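PDB 4GNX: putative uncharacterized protein from Ustilago maydis, which probably serves as the small OB-fold subunit of replication protein A, the heterotrimer that binds single-stranded DNA. Local coordinates for residues 5-10 / 98-103; 20-25 / 60-65. All coordinates share one frame; numbering follows the deposited sequence.

In the fold
Both contacts reach the same sheet: strand 7-8 of interaction 1 lies beside strand 20-31 of interaction 2, the contact centres being about 11 Å apart. Interaction 2 pairs 20-31 with 60-68 near the centre of the chain, whereas interaction 1 joins the N-terminal segment 5-10 to the late helix 93-104, about 10 Å from that centre. In sequence order, 5-10 comes first, then both strands of interaction 2, and 98-103 last. Two probable hydrogen bonds connect them, Ile8 N to Arg22 O (2.9 Å) and Arg22 N to Pro6 O (3.0 Å), placing 7-8 parallel to 20-31. The short N-terminal strand thus bridges the barrel and the helix, and other subunits reach both contacts.

Interaction 1. Residues 5-10 / 98-103; sequences TPLINS and NVVQIS
Val100 carries this contact, presenting both methyls from the helix to the extended backbone around Leu7. Its CG1 is anti to the backbone N (chi1 163°) and lies 3.7 Å from Leu7 O, while CG2, anti to the carbonyl carbon, reaches Leu7 CG at 4.1 Å. The two branches therefore straddle the Leu7 carbonyl, one meeting the peptide and the other also the side chain. Leu7 has CG anti to its own N (chi1 -163°), which swings the isobutyl group toward the helix, crossing the valines obliquely. Its CD2 ends 4.1 Å from Val99 CG1, so that Leu7 rests on two consecutive residues of the helix. Asn9, with CG in the crowded position between N and carbonyl carbon (chi1 57°), brings its amide end against Val100 CG1. Ile8, between these two, turns its side chain away from the helix, onto Leu13, Tyr16 and Val21. No hydrogen bond joins the segments; the contact is buried and made by van der Waals packing, largely of Val100 and Leu7, with a carbonyl and an amide against the methyls. Within the helix, Val99 O takes two bonds from Ser103, one from N (2.8 Å) and one from OG (2.6 Å), the hydroxyl approaching from above the carbonyl plane. Arg124 of a neighbouring subunit also bonds to Ser103 OG and packs on Leu7. Helix 93-104 thus meets strand 7-8, which pairs in parallel with 20-31, and also carries residues that touch two partner chains, consistent with a place in the trimerisation core of replication protein A.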
ATOM      1  N   THR A   5      24.369 -11.237   4.468  1.00 38.23           N
ATOM      2  CA  THR A   5      25.125 -10.113   3.961  1.00 36.60           C
ATOM      3  C   THR A   5      24.310  -8.820   4.076  1.00 34.63           C
ATOM      4  O   THR A   5      23.565  -8.487   3.166  1.00 35.82           O
ATOM      5  CB  THR A   5      25.568 -10.390   2.514  1.00 37.69           C
ATOM      6  OG1 THR A   5      26.609 -11.362   2.544  1.00 40.34           O
ATOM      7  CG2 THR A   5      26.131  -9.149   1.854  1.00 37.23           C
ATOM      8  N   PRO A   6      24.451  -8.081   5.200  1.00 33.87           N
ATOM      9  CA  PRO A   6      23.715  -6.829   5.411  1.00 32.00           C
ATOM     10  C   PRO A   6      23.661  -5.897   4.196  1.00 30.98           C
ATOM     11  O   PRO A   6      24.671  -5.721   3.498  1.00 32.11           O
ATOM     12  CB  PRO A   6      24.493  -6.143   6.563  1.00 32.05           C
ATOM     13  CG  PRO A   6      25.732  -6.942   6.747  1.00 33.30           C
ATOM     14  CD  PRO A   6      25.385  -8.331   6.309  1.00 34.57           C
ATOM     15  N   LEU A   7      22.491  -5.300   3.970  1.00 30.38           N
ATOM     16  CA  LEU A   7      22.317  -4.216   2.991  1.00 29.93           C
ATOM     17  C   LEU A   7      22.622  -2.960   3.723  1.00 32.80           C
ATOM     18  O   LEU A   7      21.900  -2.603   4.654  1.00 36.05           O
ATOM     19  CB  LEU A   7      20.868  -4.140   2.519  1.00 27.88           C
ATOM     20  CG  LEU A   7      20.574  -3.373   1.241  1.00 26.88           C
ATOM     21  CD1 LEU A   7      21.280  -3.992   0.036  1.00 26.38           C
ATOM     22  CD2 LEU A   7      19.072  -3.309   1.029  1.00 25.87           C
ATOM     23  N   ILE A   8      23.682  -2.271   3.334  1.00 34.23           N
ATOM     24  CA  ILE A   8      24.099  -1.135   4.135  1.00 36.10           C
ATOM     25  C   ILE A   8      24.272   0.145   3.315  1.00 38.30           C
ATOM     26  O   ILE A   8      24.273   0.112   2.083  1.00 40.60           O
ATOM     27  CB  ILE A   8      25.353  -1.476   4.999  1.00 36.55           C
ATOM     28  CG1 ILE A   8      26.613  -1.515   4.144  1.00 36.29           C
ATOM     29  CG2 ILE A   8      25.150  -2.784   5.764  1.00 34.68           C
ATOM     30  CD1 ILE A   8      27.827  -1.013   4.875  1.00 39.82           C
ATOM     31  N   ASN A   9      24.352   1.270   4.016  1.00 39.62           N
ATOM     32  CA  ASN A   9      24.734   2.515   3.412  1.00 40.25           C
ATOM     33  C   ASN A   9      26.134   2.876   3.912  1.00 42.07           C
ATOM     34  O   ASN A   9      26.748   2.090   4.644  1.00 41.92           O
ATOM     35  CB  ASN A   9      23.683   3.602   3.685  1.00 42.88           C
ATOM     36  CG  ASN A   9      23.406   3.835   5.176  1.00 45.71           C
ATOM     37  OD1 ASN A   9      22.265   4.095   5.550  1.00 45.55           O
ATOM     38  ND2 ASN A   9      24.445   3.802   6.016  1.00 46.90           N
ATOM     39  N   SER A  10      26.645   4.040   3.519  1.00 43.31           N
ATOM     40  CA  SER A  10      28.037   4.375   3.781  1.00 45.00           C
ATOM     41  C   SER A  10      28.335   4.570   5.282  1.00 47.44           C
ATOM     42  O   SER A  10      29.469   4.369   5.742  1.00 49.15           O
ATOM     43  CB  SER A  10      28.446   5.610   2.975  1.00 47.95           C
ATOM     44  OG  SER A  10      27.607   6.729   3.232  1.00 50.95           O
ATOM     45  N   ASN A  98      15.236   3.654   2.973  1.00 36.89           N
ATOM     46  CA  ASN A  98      14.228   3.174   3.872  1.00 34.76           C
ATOM     47  C   ASN A  98      14.280   1.681   4.085  1.00 32.54           C
ATOM     48  O   ASN A  98      14.063   1.179   5.197  1.00 32.26           O
ATOM     49  CB  ASN A  98      12.882   3.595   3.348  1.00 36.05           C
ATOM     50  CG  ASN A  98      12.552   5.018   3.725  1.00 39.58           C
ATOM     51  OD1 ASN A  98      12.306   5.314   4.894  1.00 41.15           O
ATOM     52  ND2 ASN A  98      12.550   5.913   2.745  1.00 41.27           N
ATOM     53  N   VAL A  99      14.572   0.964   3.017  1.00 30.77           N
ATOM     54  CA  VAL A  99      14.694  -0.459   3.107  1.00 29.00           C
ATOM     55  C   VAL A  99      15.914  -0.798   3.946  1.00 28.69           C
ATOM     56  O   VAL A  99      15.874  -1.721   4.754  1.00 28.15           O
ATOM     57  CB  VAL A  99      14.781  -1.042   1.712  1.00 29.13           C
ATOM     58  CG1 VAL A  99      15.113  -2.537   1.750  1.00 27.83           C
ATOM     59  CG2 VAL A  99      13.458  -0.776   1.021  1.00 30.66           C
ATOM     60  N   VAL A 100      16.989  -0.024   3.796  1.00 30.13           N
ATOM     61  CA  VAL A 100      18.172  -0.259   4.625  1.00 30.59           C
ATOM     62  C   VAL A 100      17.801  -0.141   6.097  1.00 33.25           C
ATOM     63  O   VAL A 100      17.981  -1.093   6.866  1.00 35.23           O
ATOM     64  CB  VAL A 100      19.320   0.692   4.310  1.00 30.15           C
ATOM     65  CG1 VAL A 100      20.332   0.694   5.460  1.00 30.65           C
ATOM     66  CG2 VAL A 100      19.968   0.266   3.014  1.00 28.29           C
ATOM     67  N   GLN A 101      17.254   1.011   6.465  1.00 34.26           N
ATOM     68  CA  GLN A 101      16.874   1.260   7.817  1.00 36.88           C
ATOM     69  C   GLN A 101      15.931   0.188   8.354  1.00 35.97           C
ATOM     70  O   GLN A 101      16.131  -0.313   9.471  1.00 36.72           O
ATOM     71  CB  GLN A 101      16.221   2.620   7.896  1.00 43.06           C
ATOM     72  CG  GLN A 101      17.168   3.797   7.956  1.00 49.22           C
ATOM     73  CD  GLN A 101      16.425   5.041   8.433  1.00 61.42           C
ATOM     74  OE1 GLN A 101      15.878   5.802   7.618  1.00 68.92           O
ATOM     75  NE2 GLN A 101      16.355   5.235   9.768  1.00 64.88           N
ATOM     76  N   ILE A 102      14.908  -0.168   7.565  1.00 34.47           N
ATOM     77  CA  ILE A 102      13.868  -1.115   8.011  1.00 33.15           C
ATOM     78  C   ILE A 102      14.447  -2.512   8.172  1.00 31.60           C
ATOM     79  O   ILE A 102      14.131  -3.220   9.137  1.00 30.98           O
ATOM     80  CB  ILE A 102      12.670  -1.167   7.044  1.00 32.63           C
ATOM     81  CG1 ILE A 102      11.841   0.104   7.158  1.00 35.42           C
ATOM     82  CG2 ILE A 102      11.741  -2.298   7.405  1.00 31.97           C
ATOM     83  CD1 ILE A 102      10.885   0.358   6.005  1.00 36.05           C
ATOM     84  N   SER A 103      15.295  -2.900   7.219  1.00 30.39           N
ATOM     85  CA  SER A 103      15.971  -4.194   7.288  1.00 30.65           C
ATOM     86  C   SER A 103      16.848  -4.294   8.530  1.00 31.44           C
ATOM     87  O   SER A 103      16.909  -5.357   9.149  1.00 35.61           O
ATOM     88  CB  SER A 103      16.803  -4.480   6.036  1.00 31.09           C
ATOM     89  OG  SER A 103      16.040  -4.354   4.835  1.00 31.98           O
TER

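Interaction 2. Residues 20-25 / 60-65; sequences TVRIVG and FVEVTG
Strands 20-25 and 60-65 run antiparallel, their axes 4.7 Å apart at closest and inclined at 167°, with hydrogen-bonded pairs at Val21-Gly65, Ile23-Val63 and Gly25-Val61. Bonds run both ways in each pair, as from Ile23 N to Val63 O (2.9 Å) and from Val63 N to Ile23 O (2.8 Å). On the face of Arg22, Val24, Glu62 and Thr64, Arg22 leaves the backbone with CG anti to N (chi1 -173°) and bends at chi3 (-78°). This turns the guanidinium edge to Thr64, whose OG1 accepts from NE and NH2, each at 3.0 Å and close to the guanidinium plane. Glu62, extended, crosses the Arg22 chain: OE1 is 3.6 Å from Arg22 NE, a salt bridge of charges alone: the carboxylate and guanidinium planes are parallel, but the oxygen lies well out of the guanidinium plane and no N-H points at it. Val24 CG2 packs on Glu62 CG at 3.9 Å. The polar ends have further partners on a neighbouring subunit: Glu60 pairs with Arg22, and Tyr90 and Tyr117 bond to Glu62. On the other face Val21 and Ile23 pack on Phe74, Val61 and Val63 on Met37, and Val61 also on Ile79. An apolar inside and a partner-binding outside fit two adjacent strands of the OB-fold barrel.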
ATOM      1  N   THR A  20      31.702  -9.035   4.856  1.00 36.44           N
ATOM      2  CA  THR A  20      31.173  -8.929   3.523  1.00 35.04           C
ATOM      3  C   THR A  20      29.852  -8.228   3.590  1.00 32.95           C
ATOM      4  O   THR A  20      28.950  -8.693   4.275  1.00 34.08           O
ATOM      5  CB  THR A  20      30.970 -10.312   2.923  1.00 35.97           C
ATOM      6  OG1 THR A  20      32.256 -10.900   2.714  1.00 38.62           O
ATOM      7  CG2 THR A  20      30.260 -10.202   1.604  1.00 34.53           C
ATOM      8  N   VAL A  21      29.739  -7.106   2.900  1.00 30.97           N
ATOM      9  CA  VAL A  21      28.469  -6.412   2.865  1.00 29.82           C
ATOM     10  C   VAL A  21      27.884  -6.324   1.456  1.00 29.97           C
ATOM     11  O   VAL A  21      28.476  -6.801   0.466  1.00 31.50           O
ATOM     12  CB  VAL A  21      28.590  -4.999   3.443  1.00 29.38           C
ATOM     13  CG1 VAL A  21      29.064  -5.042   4.892  1.00 30.31           C
ATOM     14  CG2 VAL A  21      29.496  -4.153   2.566  1.00 29.41           C
ATOM     15  N   ARG A  22      26.720  -5.695   1.373  1.00 28.51           N
ATOM     16  CA  ARG A  22      26.069  -5.455   0.108  1.00 27.81           C
ATOM     17  C   ARG A  22      25.667  -4.001   0.102  1.00 26.75           C
ATOM     18  O   ARG A  22      25.128  -3.513   1.085  1.00 27.17           O
ATOM     19  CB  ARG A  22      24.852  -6.344   0.010  1.00 27.90           C
ATOM     20  CG  ARG A  22      24.179  -6.321  -1.341  1.00 29.90           C
ATOM     21  CD  ARG A  22      23.401  -7.619  -1.560  1.00 31.46           C
ATOM     22  NE  ARG A  22      24.301  -8.715  -1.918  1.00 32.42           N
ATOM     23  CZ  ARG A  22      23.949  -9.991  -1.947  1.00 34.02           C
ATOM     24  NH1 ARG A  22      22.713 -10.332  -1.640  1.00 34.27           N
ATOM     25  NH2 ARG A  22      24.834 -10.928  -2.274  1.00 36.60           N
ATOM     26  N   ILE A  23      25.944  -3.294  -0.985  1.00 26.82           N
ATOM     27  CA  ILE A  23      25.669  -1.848  -1.038  1.00 26.70           C
ATOM     28  C   ILE A  23      25.265  -1.395  -2.446  1.00 27.04           C
ATOM     29  O   ILE A  23      25.825  -1.880  -3.447  1.00 28.77           O
ATOM     30  CB  ILE A  23      26.837  -1.011  -0.453  1.00 27.57           C
ATOM     31  CG1 ILE A  23      26.591   0.472  -0.640  1.00 29.87           C
ATOM     32  CG2 ILE A  23      28.141  -1.311  -1.147  1.00 28.92           C
ATOM     33  CD1 ILE A  23      27.209   1.338   0.439  1.00 31.78           C
ATOM     34  N   VAL A  24      24.288  -0.485  -2.506  1.00 26.03           N
ATOM     35  CA  VAL A  24      23.753   0.023  -3.767  1.00 27.24           C
ATOM     36  C   VAL A  24      24.054   1.501  -3.933  1.00 28.51           C
ATOM     37  O   VAL A  24      23.932   2.284  -2.999  1.00 29.15           O
ATOM     38  CB  VAL A  24      22.219  -0.142  -3.856  1.00 27.53           C
ATOM     39  CG1 VAL A  24      21.715   0.305  -5.224  1.00 29.60           C
ATOM     40  CG2 VAL A  24      21.802  -1.588  -3.625  1.00 26.87           C
ATOM     41  N   GLY A  25      24.418   1.902  -5.134  1.00 30.15           N
ATOM     42  CA  GLY A  25      24.683   3.303  -5.358  1.00 33.00           C
ATOM     43  C   GLY A  25      24.732   3.684  -6.805  1.00 35.55           C
ATOM     44  O   GLY A  25      24.813   2.819  -7.677  1.00 35.58           O
ATOM     45  N   PHE A  60      23.212   2.623 -11.876  1.00 47.22           N
ATOM     46  CA  PHE A  60      23.207   2.155 -10.504  1.00 41.47           C
ATOM     47  C   PHE A  60      23.731   0.763 -10.452  1.00 38.58           C
ATOM     48  O   PHE A  60      23.503  -0.031 -11.350  1.00 39.35           O
ATOM     49  CB  PHE A  60      21.825   2.174  -9.904  1.00 39.98           C
ATOM     50  CG  PHE A  60      21.213   3.535  -9.840  1.00 42.03           C
ATOM     51  CD1 PHE A  60      20.627   4.111 -10.970  1.00 45.59           C
ATOM     52  CD2 PHE A  60      21.192   4.237  -8.646  1.00 40.19           C
ATOM     53  CE1 PHE A  60      20.040   5.360 -10.914  1.00 47.46           C
ATOM     54  CE2 PHE A  60      20.595   5.485  -8.580  1.00 42.31           C
ATOM     55  CZ  PHE A  60      20.025   6.048  -9.716  1.00 45.98           C
ATOM     56  N   VAL A  61      24.415   0.464  -9.364  1.00 35.97           N
ATOM     57  CA  VAL A  61      25.089  -0.803  -9.248  1.00 35.18           C
ATOM     58  C   VAL A  61      24.895  -1.403  -7.852  1.00 32.14           C
ATOM     59  O   VAL A  61      24.712  -0.659  -6.883  1.00 31.22           O
ATOM     60  CB  VAL A  61      26.566  -0.583  -9.575  1.00 36.41           C
ATOM     61  CG1 VAL A  61      27.244   0.188  -8.453  1.00 35.16           C
ATOM     62  CG2 VAL A  61      27.248  -1.902  -9.838  1.00 37.48           C
ATOM     63  N   GLU A  62      24.883  -2.732  -7.748  1.00 31.73           N
ATOM     64  CA  GLU A  62      24.866  -3.393  -6.422  1.00 30.14           C
ATOM     65  C   GLU A  62      26.135  -4.185  -6.229  1.00 29.22           C
ATOM     66  O   GLU A  62      26.400  -5.132  -6.970  1.00 30.11           O
ATOM     67  CB  GLU A  62      23.648  -4.312  -6.211  1.00 30.64           C
ATOM     68  CG  GLU A  62      23.554  -4.866  -4.791  1.00 30.27           C
ATOM     69  CD  GLU A  62      22.540  -6.002  -4.636  1.00 33.09           C
ATOM     70  OE1 GLU A  62      22.909  -7.187  -4.849  1.00 34.86           O
ATOM     71  OE2 GLU A  62      21.361  -5.735  -4.277  1.00 33.74           O
ATOM     72  N   VAL A  63      26.917  -3.802  -5.225  1.00 28.03           N
ATOM     73  CA  VAL A  63      28.195  -4.486  -4.984  1.00 28.80           C
ATOM     74  C   VAL A  63      28.116  -5.387  -3.785  1.00 27.71           C
ATOM     75  O   VAL A  63      27.642  -4.956  -2.730  1.00 26.88           O
ATOM     76  CB  VAL A  63      29.334  -3.506  -4.695  1.00 28.46           C
ATOM     77  CG1 VAL A  63      30.589  -4.283  -4.341  1.00 28.85           C
ATOM     78  CG2 VAL A  63      29.533  -2.580  -5.878  1.00 29.60           C
ATOM     79  N   THR A  64      28.564  -6.624  -3.944  1.00 28.32           N
ATOM     80  CA  THR A  64      28.838  -7.443  -2.785  1.00 29.30           C
ATOM     81  C   THR A  64      30.334  -7.338  -2.585  1.00 31.13           C
ATOM     82  O   THR A  64      31.120  -7.642  -3.492  1.00 33.48           O
ATOM     83  CB  THR A  64      28.375  -8.913  -2.930  1.00 30.57           C
ATOM     84  OG1 THR A  64      26.964  -8.966  -3.179  1.00 30.17           O
ATOM     85  CG2 THR A  64      28.618  -9.669  -1.663  1.00 30.73           C
ATOM     86  N   GLY A  65      30.734  -6.875  -1.409  1.00 30.77           N
ATOM     87  CA  GLY A  65      32.148  -6.661  -1.163  1.00 33.34           C
ATOM     88  C   GLY A  65      32.523  -6.736   0.286  1.00 34.68           C
ATOM     89  O   GLY A  65      31.660  -6.775   1.162  1.00 34.99           O
TER